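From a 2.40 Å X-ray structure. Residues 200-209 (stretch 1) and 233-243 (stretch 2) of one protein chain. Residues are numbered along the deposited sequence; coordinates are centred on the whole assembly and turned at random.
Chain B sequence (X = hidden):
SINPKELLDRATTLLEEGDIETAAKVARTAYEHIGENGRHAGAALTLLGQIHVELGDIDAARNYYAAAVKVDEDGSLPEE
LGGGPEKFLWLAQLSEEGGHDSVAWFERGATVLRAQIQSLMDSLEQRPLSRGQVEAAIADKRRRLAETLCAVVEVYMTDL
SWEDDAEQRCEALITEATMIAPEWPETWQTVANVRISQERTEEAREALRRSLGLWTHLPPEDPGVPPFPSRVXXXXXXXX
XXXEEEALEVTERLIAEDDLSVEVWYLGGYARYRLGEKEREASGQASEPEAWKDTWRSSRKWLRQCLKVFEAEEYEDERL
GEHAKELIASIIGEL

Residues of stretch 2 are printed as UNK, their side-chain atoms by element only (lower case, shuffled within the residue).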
# COMPACT_ATOMS: atom_id res chain seq x y z
N ARG B 200 -17.77 23.08 0.99
CA ARG B 200 -18.16 22.76 -0.38
C ARG B 200 -18.19 21.25 -0.57
O ARG B 200 -17.28 20.66 -1.15
CB ARG B 200 -17.19 23.38 -1.38
CG ARG B 200 -17.30 24.90 -1.50
CD ARG B 200 -16.81 25.37 -2.86
NE ARG B 200 -15.63 26.21 -2.77
CZ ARG B 200 -14.87 26.54 -3.81
NH1 ARG B 200 -15.17 26.08 -5.02
NH2 ARG B 200 -13.80 27.31 -3.65
N THR B 201 -19.26 20.63 -0.08
CA THR B 201 -19.36 19.18 -0.01
C THR B 201 -19.52 18.53 -1.38
O THR B 201 -18.90 17.50 -1.65
CB THR B 201 -20.52 18.76 0.90
OG1 THR B 201 -20.30 19.28 2.22
CG2 THR B 201 -20.63 17.24 0.98
N GLU B 202 -20.35 19.11 -2.23
CA GLU B 202 -20.62 18.49 -3.52
C GLU B 202 -19.37 18.49 -4.39
O GLU B 202 -19.09 17.52 -5.09
CB GLU B 202 -21.79 19.17 -4.24
CG GLU B 202 -22.23 18.45 -5.51
CD GLU B 202 -22.39 16.95 -5.30
OE1 GLU B 202 -23.09 16.55 -4.34
OE2 GLU B 202 -21.81 16.17 -6.08
N GLU B 203 -18.61 19.58 -4.34
CA GLU B 203 -17.37 19.65 -5.10
C GLU B 203 -16.33 18.70 -4.51
O GLU B 203 -15.48 18.20 -5.22
CB GLU B 203 -16.83 21.08 -5.12
CG GLU B 203 -17.74 22.05 -5.86
CD GLU B 203 -17.12 23.42 -6.02
OE1 GLU B 203 -17.72 24.41 -5.55
OE2 GLU B 203 -16.02 23.51 -6.61
N ALA B 204 -16.41 18.46 -3.20
CA ALA B 204 -15.53 17.49 -2.56
C ALA B 204 -15.81 16.09 -3.09
O ALA B 204 -14.89 15.34 -3.40
CB ALA B 204 -15.67 17.54 -1.05
N ARG B 205 -17.09 15.75 -3.19
CA ARG B 205 -17.50 14.45 -3.72
C ARG B 205 -17.04 14.31 -5.16
O ARG B 205 -16.51 13.27 -5.55
CB ARG B 205 -19.02 14.28 -3.64
CG ARG B 205 -19.57 14.21 -2.22
CD ARG B 205 -21.02 13.77 -2.20
NE ARG B 205 -21.59 13.85 -0.86
CZ ARG B 205 -22.39 14.82 -0.42
NH1 ARG B 205 -22.75 15.83 -1.22
NH2 ARG B 205 -22.85 14.79 0.82
N GLU B 206 -17.25 15.37 -5.94
CA GLU B 206 -16.85 15.41 -7.34
C GLU B 206 -15.36 15.13 -7.49
O GLU B 206 -14.94 14.36 -8.37
CB GLU B 206 -17.19 16.78 -7.92
CG GLU B 206 -16.98 16.91 -9.42
CD GLU B 206 -17.27 18.31 -9.92
OE1 GLU B 206 -17.84 18.45 -11.03
OE2 GLU B 206 -16.93 19.28 -9.21
N ALA B 207 -14.55 15.75 -6.63
CA ALA B 207 -13.11 15.59 -6.67
C ALA B 207 -12.69 14.17 -6.30
O ALA B 207 -11.82 13.59 -6.94
CB ALA B 207 -12.45 16.59 -5.73
N LEU B 208 -13.31 13.62 -5.26
CA LEU B 208 -12.97 12.28 -4.79
C LEU B 208 -13.35 11.21 -5.81
O LEU B 208 -12.62 10.24 -6.00
CB LEU B 208 -13.66 12.01 -3.46
CG LEU B 208 -13.05 12.68 -2.22
CD1 LEU B 208 -13.95 12.50 -1.02
CD2 LEU B 208 -11.66 12.15 -1.92
N ARG B 209 -14.50 11.40 -6.45
CA ARG B 209 -14.96 10.49 -7.49
C ARG B 209 -13.97 10.49 -8.65
O ARG B 209 -13.78 9.48 -9.33
CB ARG B 209 -16.34 10.92 -7.98
CG ARG B 209 -17.41 9.83 -7.96
CD ARG B 209 -18.74 10.36 -7.42
NE ARG B 209 -19.08 11.67 -7.98
CZ ARG B 209 -19.93 12.54 -7.43
NH1 ARG B 209 -20.53 12.26 -6.28
NH2 ARG B 209 -20.16 13.70 -8.02
N UNK B 233 -5.97 8.10 4.39
CA UNK B 233 -6.47 9.47 4.36
C UNK B 233 -7.70 9.56 3.47
O UNK B 233 -8.67 10.27 3.78
c UNK B 233 -5.38 10.41 3.85
o UNK B 233 -5.92 11.65 3.40
N UNK B 234 -7.67 8.82 2.36
CA UNK B 234 -8.79 8.80 1.43
C UNK B 234 -10.07 8.31 2.11
O UNK B 234 -11.13 8.91 1.96
c UNK B 234 -9.60 7.71 -0.77
c UNK B 234 -9.20 6.68 -1.80
c UNK B 234 -10.00 9.02 -1.42
c UNK B 234 -8.46 7.92 0.23
N UNK B 235 -9.96 7.21 2.86
CA UNK B 235 -11.13 6.64 3.52
C UNK B 235 -11.78 7.64 4.47
O UNK B 235 -13.01 7.69 4.58
c UNK B 235 -10.76 5.36 4.29
c UNK B 235 -10.38 4.26 3.32
c UNK B 235 -11.92 4.89 5.16
N UNK B 236 -10.96 8.43 5.17
CA UNK B 236 -11.46 9.43 6.10
C UNK B 236 -12.24 10.50 5.33
O UNK B 236 -13.30 10.94 5.77
n UNK B 236 -8.26 10.06 11.24
c UNK B 236 -8.30 9.68 8.40
c UNK B 236 -8.40 11.11 10.43
c UNK B 236 -9.64 9.13 7.90
c UNK B 236 -10.31 10.07 6.88
n UNK B 236 -8.51 12.32 10.97
n UNK B 236 -8.41 10.95 9.11
N UNK B 237 -11.72 10.88 4.17
CA UNK B 237 -12.40 11.83 3.30
C UNK B 237 -13.73 11.28 2.78
O UNK B 237 -14.71 12.01 2.66
c UNK B 237 -11.52 12.22 2.11
c UNK B 237 -9.44 13.17 1.14
c UNK B 237 -10.20 12.94 2.43
c UNK B 237 -10.43 14.24 3.14
N UNK B 238 -13.75 9.99 2.46
CA UNK B 238 -14.94 9.34 1.90
C UNK B 238 -16.08 9.21 2.91
O UNK B 238 -17.25 9.38 2.56
c UNK B 238 -14.52 8.47 -1.09
c UNK B 238 -13.77 7.87 0.09
c UNK B 238 -14.59 7.95 1.38
c UNK B 238 -13.42 6.42 -0.20
N UNK B 239 -15.75 8.89 4.16
CA UNK B 239 -16.76 8.79 5.20
C UNK B 239 -17.26 10.19 5.56
O UNK B 239 -18.44 10.38 5.85
c UNK B 239 -15.76 6.67 6.11
c UNK B 239 -16.20 8.09 6.46
c UNK B 239 -17.26 8.02 7.55
c UNK B 239 -14.87 6.04 7.17
N UNK B 240 -16.36 11.16 5.51
CA UNK B 240 -16.67 12.55 5.80
C UNK B 240 -17.80 13.06 4.91
O UNK B 240 -18.76 13.66 5.41
c UNK B 240 -15.62 14.89 6.01
o UNK B 240 -14.79 14.56 8.22
c UNK B 240 -15.66 15.10 7.52
c UNK B 240 -15.43 13.42 5.63
o UNK B 240 -16.57 15.82 7.99
N UNK B 241 -17.69 12.83 3.61
CA UNK B 241 -18.66 13.36 2.64
C UNK B 241 -19.65 12.30 2.16
O UNK B 241 -20.17 12.39 1.04
c UNK B 241 -17.15 12.96 0.68
c UNK B 241 -17.95 14.00 1.43
c UNK B 241 -17.04 15.14 1.89
N UNK B 242 -19.91 11.30 3.00
CA UNK B 242 -21.03 10.37 2.81
C UNK B 242 -20.91 9.47 1.58
O UNK B 242 -21.91 9.19 0.91
o UNK B 242 -23.03 11.46 5.01
c UNK B 242 -22.59 12.00 3.97
o UNK B 242 -22.32 13.22 3.89
c UNK B 242 -22.36 11.13 2.75
N UNK B 243 -19.69 9.01 1.29
CA UNK B 243 -19.47 8.02 0.25
C UNK B 243 -18.96 6.73 0.89
O UNK B 243 -17.87 6.23 0.56
c UNK B 243 -16.90 11.31 -1.99
c UNK B 243 -18.49 8.55 -0.80
se UNK B 243 -17.84 10.11 -3.15
c UNK B 243 -19.13 9.46 -1.84

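Position 233 carries one carbon and then one oxygen, and its side chain does not touch stretch 1. A single carbon ending in a hydroxyl is serine, S233.

Position 234 has four carbons, forked at the second. One tip meets CD2 of L208. The fork identifies L234, and its CD1 lies 3.6 Å from L208 CD2.

Position 235 has one carbon carrying two more and is out of reach of stretch 1. This is V235.

Position 236 has three carbons, a nitrogen, and a carbon bearing two more nitrogens. It does not touch stretch 1. That guanidinium marks R236.

Position 237 again has four carbons forked at the second, with CB directed toward stretch 1. A branch tip lies against CD2 of L208, and the backbone O is 3.8 Å from L208 CD1. It is L237, with CD1 3.9 Å from L208 CD2.

Position 238 repeats the same four-carbon fork. Its CB points sideways, but the side chain's end comes nearer, and a tip meets L208 CD1. It is L238, with CD2 4.1 Å from L208 CD1.

Position 239 has four carbons forked at the first, one arm two carbons long, and is out of reach of stretch 1. This is I239.

Position 240 has three carbons, the third carrying two oxygens, and makes no contact with stretch 1. It is E240. Its carboxylate is hydrogen-bonded elsewhere in the structure.

Position 241 has one carbon carrying two, and these carbons meet T201, A204 and L208. It is V241, the first residue to leave helical geometry. CG1 is 4.0 Å from A204 CB, CG2 is 3.7 Å from L208 CD1, and CB is 4.2 Å from T201 CG2.

Position 242 has two carbons, the second bearing two oxygens, one of them near the R205 guanidinium. This is D242. R205 NH2 and D242 OD2, 3.5 Å apart, form a salt bridge with a weak hydrogen bond.

Position 243 is unbranched: two carbons, a selenium, and a last carbon that meets R205 and L208. It is M243, modelled as selenomethionine. CE is 3.3 Å from L208 CD1 and 3.6 Å from R205 CA.

The helices run at 140° to each other, with a closest axis approach of 10.5 Å. L208 bridges this gap, its side chain meeting L234, L237, L238, V241 and M243. Beside this apolar packing, R205 binds the chain just past the second helix. R205 NE donates a 2.8 Å hydrogen bond to V241 O, and this acceptor and D242 OD2 both lie at the guanidinium edge. R205 NH1 also pairs with E202 OE1 at 3.2 Å, so the arginine links its own helix to that turn.

Stretch 2, residues 233-243: SLVRLLIEVDM
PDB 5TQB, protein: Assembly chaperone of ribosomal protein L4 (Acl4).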